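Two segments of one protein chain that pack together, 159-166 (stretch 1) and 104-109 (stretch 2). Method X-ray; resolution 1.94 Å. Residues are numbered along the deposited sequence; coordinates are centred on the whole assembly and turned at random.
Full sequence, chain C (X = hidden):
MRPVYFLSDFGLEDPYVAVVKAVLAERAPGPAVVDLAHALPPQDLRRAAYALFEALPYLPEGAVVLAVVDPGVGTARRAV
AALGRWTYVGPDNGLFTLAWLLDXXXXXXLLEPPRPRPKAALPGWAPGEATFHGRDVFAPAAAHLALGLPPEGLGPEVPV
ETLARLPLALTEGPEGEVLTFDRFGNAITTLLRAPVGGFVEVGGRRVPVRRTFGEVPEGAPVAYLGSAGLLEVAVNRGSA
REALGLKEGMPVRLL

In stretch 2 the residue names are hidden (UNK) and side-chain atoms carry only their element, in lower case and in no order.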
# COMPACT_ATOMS: atom_id res chain seq x y z
N PRO C 159 -11.89 22.33 -26.11
CA PRO C 159 -11.45 21.58 -27.29
C PRO C 159 -10.40 20.54 -26.93
O PRO C 159 -9.44 20.84 -26.23
CB PRO C 159 -10.86 22.68 -28.19
CG PRO C 159 -11.60 23.92 -27.76
CD PRO C 159 -11.61 23.76 -26.26
N VAL C 160 -10.58 19.30 -27.41
CA VAL C 160 -9.61 18.25 -27.11
C VAL C 160 -8.23 18.62 -27.63
O VAL C 160 -7.22 18.15 -27.10
CB VAL C 160 -10.02 16.89 -27.72
CG1 VAL C 160 -11.21 16.32 -26.99
CG2 VAL C 160 -10.32 17.05 -29.21
N GLU C 161 -8.18 19.45 -28.66
CA GLU C 161 -6.90 19.85 -29.21
C GLU C 161 -6.09 20.68 -28.22
O GLU C 161 -4.88 20.83 -28.37
CB GLU C 161 -7.07 20.61 -30.53
CG GLU C 161 -7.98 21.82 -30.48
CD GLU C 161 -9.44 21.49 -30.81
OE1 GLU C 161 -10.18 22.43 -31.19
OE2 GLU C 161 -9.84 20.31 -30.68
N THR C 162 -6.76 21.23 -27.21
CA THR C 162 -6.08 22.04 -26.20
C THR C 162 -5.46 21.18 -25.09
O THR C 162 -4.70 21.68 -24.26
CB THR C 162 -7.02 23.08 -25.55
OG1 THR C 162 -8.00 22.41 -24.74
CG2 THR C 162 -7.74 23.88 -26.63
N LEU C 163 -5.79 19.89 -25.06
CA LEU C 163 -5.25 19.00 -24.04
C LEU C 163 -3.74 18.86 -24.18
O LEU C 163 -3.20 18.83 -25.29
CB LEU C 163 -5.92 17.62 -24.12
CG LEU C 163 -7.41 17.60 -23.77
CD1 LEU C 163 -7.98 16.20 -23.98
CD2 LEU C 163 -7.60 18.03 -22.31
N ALA C 164 -3.04 18.77 -23.05
CA ALA C 164 -1.59 18.65 -23.06
C ALA C 164 -1.13 17.22 -23.31
O ALA C 164 -1.79 16.26 -22.93
CB ALA C 164 -1.03 19.15 -21.74
N ARG C 165 0.02 17.09 -23.96
CA ARG C 165 0.59 15.77 -24.24
C ARG C 165 2.09 15.84 -24.03
O ARG C 165 2.71 16.87 -24.27
CB ARG C 165 0.29 15.35 -25.69
CG ARG C 165 -1.11 14.75 -25.92
CD ARG C 165 -1.28 14.32 -27.38
NE ARG C 165 -2.46 13.48 -27.62
CZ ARG C 165 -3.72 13.91 -27.58
NH1 ARG C 165 -4.00 15.18 -27.31
NH2 ARG C 165 -4.71 13.06 -27.83
N LEU C 166 2.67 14.74 -23.57
CA LEU C 166 4.11 14.69 -23.36
C LEU C 166 4.73 14.33 -24.71
O LEU C 166 4.06 13.72 -25.55
CB LEU C 166 4.48 13.62 -22.33
CG LEU C 166 3.92 13.75 -20.92
CD1 LEU C 166 4.35 12.54 -20.11
CD2 LEU C 166 4.42 15.03 -20.26
N UNK C 104 -7.99 8.06 -28.27
CA UNK C 104 -7.99 9.52 -28.40
C UNK C 104 -9.34 10.08 -27.96
O UNK C 104 -10.38 9.71 -28.50
c UNK C 104 -7.75 9.74 -29.90
c UNK C 104 -7.71 7.42 -29.57
c UNK C 104 -7.00 8.51 -30.31
N UNK C 105 -9.34 10.98 -26.96
CA UNK C 105 -10.62 11.54 -26.51
C UNK C 105 -11.35 12.36 -27.56
O UNK C 105 -10.73 12.98 -28.43
c UNK C 105 -8.82 12.80 -25.63
c UNK C 105 -8.21 11.54 -26.20
c UNK C 105 -10.21 12.38 -25.30
N UNK C 106 -12.67 12.33 -27.49
CA UNK C 106 -13.52 13.06 -28.42
C UNK C 106 -13.96 14.38 -27.78
O UNK C 106 -14.16 15.38 -28.47
c UNK C 106 -14.41 10.91 -29.47
c UNK C 106 -14.10 11.12 -30.95
c UNK C 106 -15.31 11.74 -33.01
n UNK C 106 -15.28 11.52 -31.70
n UNK C 106 -14.20 11.60 -33.73
n UNK C 106 -16.44 12.08 -33.61
c UNK C 106 -14.75 12.22 -28.77
N UNK C 107 -14.12 14.37 -26.46
CA UNK C 107 -14.53 15.57 -25.72
C UNK C 107 -13.77 15.72 -24.41
O UNK C 107 -13.35 14.73 -23.82
n UNK C 107 -20.57 13.73 -24.29
c UNK C 107 -16.92 15.65 -26.65
c UNK C 107 -18.36 15.90 -26.26
c UNK C 107 -20.11 14.81 -24.90
n UNK C 107 -20.79 15.94 -24.85
n UNK C 107 -18.95 14.76 -25.56
c UNK C 107 -16.03 15.52 -25.42
N UNK C 108 -13.58 16.96 -23.97
CA UNK C 108 -12.88 17.25 -22.72
C UNK C 108 -13.65 18.33 -21.98
O UNK C 108 -14.31 19.16 -22.60
c UNK C 108 -11.46 17.71 -23.01
N UNK C 109 -13.55 18.32 -20.65
CA UNK C 109 -14.26 19.29 -19.81
C UNK C 109 -13.42 19.78 -18.64
O UNK C 109 -12.62 19.03 -18.08
c UNK C 109 -16.42 16.97 -20.90
c UNK C 109 -18.35 17.43 -22.26
c UNK C 109 -17.33 16.57 -21.87
c UNK C 109 -17.55 19.07 -20.69
c UNK C 109 -18.46 18.68 -21.67
c UNK C 109 -15.53 18.65 -19.25
c UNK C 109 -16.52 18.22 -20.30
O HOH W 1 -7.91 13.75 -28.85

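Position 104 carries three side-chain carbons and no heteroatom, and the last of them lies within bonding distance of the backbone N, so the chain closes into a five-membered ring. Its CA-to-CB bond points sideways to stretch 1, and its nearest side-chain atom, the CB, is 5.0 Å from R165 NH2. The ring closure identifies P104, which stands at the margin of the contact.

Position 105 repeats the pattern of three carbons closing onto the backbone N, but here CA-to-CB points toward stretch 1. One ring carbon lies 3.9 Å from L163 CD1, and the carbon bonded to the backbone N lies 4.1 Å from R165 NH2. The CB is 4.4 Å from V160 CG1. The residue is P105, so the two nearer ring atoms are CG and CD respectively. The guanidinium of R165 meets CD obliquely.

Position 106 has three carbons, a nitrogen, and then a carbon bearing two further nitrogens: an unbranched chain ending in a guanidinium. CA-to-CB points away from stretch 1, and its nearest side-chain atom, the CB, is 5.7 Å from V160 CG1. This is R106, with chi1, chi2 and chi3 all in the m well, a folded path rather than an extended one. Its part in the contact comes through the backbone, where R106 O lies 3.4 Å from V160 CG1.

Position 107 shows the same atom set, three carbons, a nitrogen and a carbon with two nitrogens. CA-to-CB again points away, and the CB is 5.1 Å from V160 CG1; this is a second arginine, R107. The chi2 angle of -168° makes it straighter at that bond than its predecessor. Again the backbone makes the contact, with R107 N at 3.5 Å from V160 CG1.

Position 108 has a single side-chain carbon, the CB, pointing toward stretch 1. It lies 3.9 Å from L163 CD1 and 4.2 Å from V160 CG1. One carbon defines A108. Its CA is 5.6 Å from V160 CA, the nearest CA pair across the stretches.

Position 109 has one carbon followed by a ring of six carbons with no heteroatom or substituent. CA-to-CB points away, and the nearest ring carbon is 8.0 Å from V160 CG1; this is F109. The change in direction from 108 fits the alternation of a strand that includes 107-109 and continues later in the chain.

The contact is small, burying 291 Å² over both sides, and is mainly apolar. V160 CG1 rests on the backbone from 105 to 108, while L163 CD1 touches both P105 and A108. No direct hydrogen bond crosses between the stretches. Water 1 supplies a polar link, donating to P105 O at 3.0 Å and accepting a weak hydrogen bond from R165 NH2 at 3.4 Å. Within stretch 1, P159 O receives hydrogen bonds from T162 N at 2.9 Å and T162 OG1 at 2.6 Å, and L163 N donates to V160 O at 3.0 Å, bracing the 3-10 turn that carries V160.

Stretch 2 (104-109) PPRRAF
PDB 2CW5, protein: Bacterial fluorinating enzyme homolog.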